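PDB 4HZ2: glutathione S-transferase domain from Xanthobacter autotrophicus, which binds glutathione and probably acts as a transferase that couples it to other substrates, as in related glutathione S-transferases. Local coordinates for residues Ile91-Ala96 and Pro100-Pro105. Sequence-based numbering, arbitrary orientation.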
ATOM      1  N   ILE B  91       0.220  10.778  -3.507  1.00 14.50           N
ATOM      2  CA  ILE B  91       0.102  11.933  -4.435  1.00 14.52           C
ATOM      3  C   ILE B  91      -1.352  12.068  -4.932  1.00 15.16           C
ATOM      4  O   ILE B  91      -1.913  13.164  -5.029  1.00 16.29           O
ATOM      5  CB  ILE B  91       1.090  11.792  -5.601  1.00 14.32           C
ATOM      6  CG1 ILE B  91       2.517  11.968  -5.069  1.00 18.25           C
ATOM      7  CG2 ILE B  91       0.804  12.808  -6.722  1.00 18.62           C
ATOM      8  CD1 ILE B  91       3.606  11.418  -5.973  1.00 20.79           C
ATOM      9  N   LEU B  92      -2.008  10.937  -5.216  1.00 13.00           N
ATOM     10  CA  LEU B  92      -3.415  11.000  -5.588  1.00 12.77           C
ATOM     11  C   LEU B  92      -4.244  11.608  -4.466  1.00 14.04           C
ATOM     12  O   LEU B  92      -5.080  12.466  -4.712  1.00 15.38           O
ATOM     13  CB  LEU B  92      -3.981   9.599  -5.872  1.00 14.07           C
ATOM     14  CG  LEU B  92      -3.611   8.880  -7.196  1.00 16.18           C
ATOM     15  CD1 LEU B  92      -4.071   7.405  -7.242  1.00 16.34           C
ATOM     16  CD2 LEU B  92      -4.074   9.694  -8.437  1.00 17.51           C
ATOM     17  N   LEU B  93      -4.026  11.153  -3.237  1.00 14.41           N
ATOM     18  CA  LEU B  93      -4.751  11.687  -2.084  1.00 13.50           C
ATOM     19  C   LEU B  93      -4.458  13.157  -1.852  1.00 15.56           C
ATOM     20  O   LEU B  93      -5.323  13.892  -1.410  1.00 17.63           O
ATOM     21  CB  LEU B  93      -4.425  10.878  -0.817  1.00 14.34           C
ATOM     22  CG  LEU B  93      -5.063   9.486  -0.735  1.00 14.47           C
ATOM     23  CD1 LEU B  93      -4.301   8.643   0.292  1.00 15.19           C
ATOM     24  CD2 LEU B  93      -6.531   9.650  -0.337  1.00 16.67           C
ATOM     25  N   HIS B  94      -3.245  13.586  -2.155  1.00 15.53           N
ATOM     26  CA  HIS B  94      -2.869  14.953  -1.796  1.00 16.13           C
ATOM     27  C   HIS B  94      -3.577  15.964  -2.700  1.00 18.31           C
ATOM     28  O   HIS B  94      -4.143  16.990  -2.231  1.00 18.88           O
ATOM     29  CB  HIS B  94      -1.345  15.120  -1.950  1.00 15.81           C
ATOM     30  CG  HIS B  94      -0.873  16.501  -1.641  1.00 13.96           C
ATOM     31  ND1 HIS B  94      -0.599  16.912  -0.353  1.00 17.63           N
ATOM     32  CD2 HIS B  94      -0.658  17.579  -2.443  1.00 19.44           C
ATOM     33  CE1 HIS B  94      -0.203  18.180  -0.377  1.00 25.22           C
ATOM     34  NE2 HIS B  94      -0.250  18.614  -1.628  1.00 20.20           N
ATOM     35  N   PHE B  95      -3.489  15.712  -4.008  1.00 16.71           N
ATOM     36  CA  PHE B  95      -4.100  16.610  -4.997  1.00 17.78           C
ATOM     37  C   PHE B  95      -5.601  16.454  -5.208  1.00 17.28           C
ATOM     38  O   PHE B  95      -6.251  17.380  -5.680  1.00 19.03           O
ATOM     39  CB  PHE B  95      -3.347  16.538  -6.321  1.00 20.67           C
ATOM     40  CG  PHE B  95      -1.952  17.073  -6.209  1.00 16.93           C
ATOM     41  CD1 PHE B  95      -0.880  16.198  -6.061  1.00 21.03           C
ATOM     42  CD2 PHE B  95      -1.720  18.456  -6.157  1.00 20.79           C
ATOM     43  CE1 PHE B  95       0.406  16.665  -5.909  1.00 17.50           C
ATOM     44  CE2 PHE B  95      -0.418  18.940  -6.005  1.00 18.63           C
ATOM     45  CZ  PHE B  95       0.652  18.033  -5.908  1.00 16.21           C
ATOM     46  N   ALA B  96      -6.167  15.291  -4.865  1.00 17.79           N
ATOM     47  CA  ALA B  96      -7.594  15.115  -5.050  1.00 17.34           C
ATOM     48  C   ALA B  96      -8.404  15.696  -3.902  1.00 15.78           C
ATOM     49  O   ALA B  96      -9.616  15.895  -4.024  1.00 18.85           O
ATOM     50  CB  ALA B  96      -7.908  13.659  -5.247  1.00 16.49           C
ATOM     51  N   PRO B 100     -14.086  16.542  -6.451  1.00 25.88           N
ATOM     52  CA  PRO B 100     -14.989  15.387  -6.520  1.00 30.00           C
ATOM     53  C   PRO B 100     -14.236  14.070  -6.699  1.00 18.94           C
ATOM     54  O   PRO B 100     -14.856  12.986  -6.626  1.00 25.74           O
ATOM     55  CB  PRO B 100     -15.849  15.669  -7.761  1.00 33.47           C
ATOM     56  CG  PRO B 100     -15.691  17.137  -8.047  1.00 32.96           C
ATOM     57  CD  PRO B 100     -14.372  17.570  -7.476  1.00 34.20           C
ATOM     58  N   TRP B 101     -12.920  14.113  -6.924  1.00 19.50           N
ATOM     59  CA  TRP B 101     -12.173  12.834  -7.064  1.00 19.50           C
ATOM     60  C   TRP B 101     -11.909  12.161  -5.704  1.00 16.08           C
ATOM     61  O   TRP B 101     -11.449  11.002  -5.654  1.00 18.40           O
ATOM     62  CB  TRP B 101     -10.834  13.050  -7.796  1.00 18.26           C
ATOM     63  CG  TRP B 101     -11.062  13.293  -9.244  1.00 16.53           C
ATOM     64  CD1 TRP B 101     -11.147  14.512  -9.898  1.00 20.79           C
ATOM     65  CD2 TRP B 101     -11.313  12.291 -10.228  1.00 18.19           C
ATOM     66  NE1 TRP B 101     -11.415  14.304 -11.229  1.00 22.88           N
ATOM     67  CE2 TRP B 101     -11.531  12.952 -11.457  1.00 26.26           C
ATOM     68  CE3 TRP B 101     -11.357  10.893 -10.186  1.00 19.64           C
ATOM     69  CZ2 TRP B 101     -11.785  12.260 -12.637  1.00 26.23           C
ATOM     70  CZ3 TRP B 101     -11.609  10.201 -11.360  1.00 23.37           C
ATOM     71  CH2 TRP B 101     -11.810  10.888 -12.575  1.00 22.16           C
ATOM     72  N   LEU B 102     -12.133  12.893  -4.598  1.00 17.82           N
ATOM     73  CA  LEU B 102     -11.897  12.318  -3.272  1.00 15.82           C
ATOM     74  C   LEU B 102     -13.039  12.651  -2.316  1.00 19.71           C
ATOM     75  O   LEU B 102     -13.208  13.822  -1.942  1.00 18.08           O
ATOM     76  CB  LEU B 102     -10.583  12.811  -2.673  1.00 17.66           C
ATOM     77  CG  LEU B 102     -10.157  12.143  -1.361  1.00 16.89           C
ATOM     78  CD1 LEU B 102      -9.972  10.613  -1.481  1.00 18.45           C
ATOM     79  CD2 LEU B 102      -8.879  12.766  -0.832  1.00 21.64           C
ATOM     80  N   PRO B 103     -13.833  11.637  -1.922  1.00 18.34           N
ATOM     81  CA  PRO B 103     -14.902  11.912  -0.965  1.00 18.41           C
ATOM     82  C   PRO B 103     -14.331  12.421   0.357  1.00 15.14           C
ATOM     83  O   PRO B 103     -13.187  12.111   0.698  1.00 16.86           O
ATOM     84  CB  PRO B 103     -15.572  10.536  -0.736  1.00 16.57           C
ATOM     85  CG  PRO B 103     -15.132   9.700  -1.871  1.00 18.66           C
ATOM     86  CD  PRO B 103     -13.820  10.237  -2.371  1.00 18.25           C
ATOM     87  N   PRO B 104     -15.159  13.105   1.147  1.00 17.22           N
ATOM     88  CA  PRO B 104     -14.736  13.528   2.472  1.00 20.11           C
ATOM     89  C   PRO B 104     -14.669  12.337   3.429  1.00 15.32           C
ATOM     90  O   PRO B 104     -15.190  11.246   3.126  1.00 18.68           O
ATOM     91  CB  PRO B 104     -15.861  14.466   2.908  1.00 21.52           C
ATOM     92  CG  PRO B 104     -17.084  13.915   2.210  1.00 28.60           C
ATOM     93  CD  PRO B 104     -16.581  13.392   0.883  1.00 20.46           C
ATOM     94  N   PRO B 105     -14.015  12.522   4.576  1.00 17.66           N
ATOM     95  CA  PRO B 105     -13.948  11.423   5.545  1.00 19.82           C
ATOM     96  C   PRO B 105     -15.324  10.837   5.818  1.00 24.60           C
ATOM     97  O   PRO B 105     -16.337  11.560   5.853  1.00 22.15           O
ATOM     98  CB  PRO B 105     -13.329  12.092   6.774  1.00 25.74           C
ATOM     99  CG  PRO B 105     -12.435  13.148   6.179  1.00 25.45           C
ATOM    100  CD  PRO B 105     -13.218  13.688   5.000  1.00 22.27           C
TER
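Leu102 packs against Ala96 and Leu93 of the segment 91-96, after the chain has turned back on itself. The contact is apolar and small, with about 204 Å² of surface buried in all. The CB atoms of Ala96 and Leu102 lie 3.8 Å apart, at the pair whose CA atoms are nearest each other across the two segments, and Trp101 sets its own CB 3.9 Å from Ala96 CB. The methyl of Ala96 thus meets two successive residues of the loop, while the rest of the Trp101 side chain leads away from the segment 91-96, and the residue packs on Pro176, Leu181 and Leu43. With CG anti to the backbone N (chi1 -173°), Leu102 directs both methyls at Leu93, and the two side chains cross at a slant: Leu93 CD2 lies 3.8 Å from Leu102 CD1 and 3.9 Å from Leu102 CD2.

Backbone oxygens of the helix also touch this leucine. Leu102 CB lies 3.5 Å from Ala96 O, and Leu102 CD2 is 3.8 Å from Leu93 O. In the intervening residues Thr99 OG1 hydrogen-bonds to Ala96 O and Trp101 N, and the Trp101 backbone also bonds to that of Ile178.

Helix 178-187 covers Leu93 and Ala96 through Ile178, and Leu116 of helix 107-137 also packs on Leu93. The arrangement packs the start of the interdomain linker back on the last helix of the thioredoxin-like N-terminal domain, as the chain passes to the all-helical C-terminal domain of the glutathione S-transferase fold.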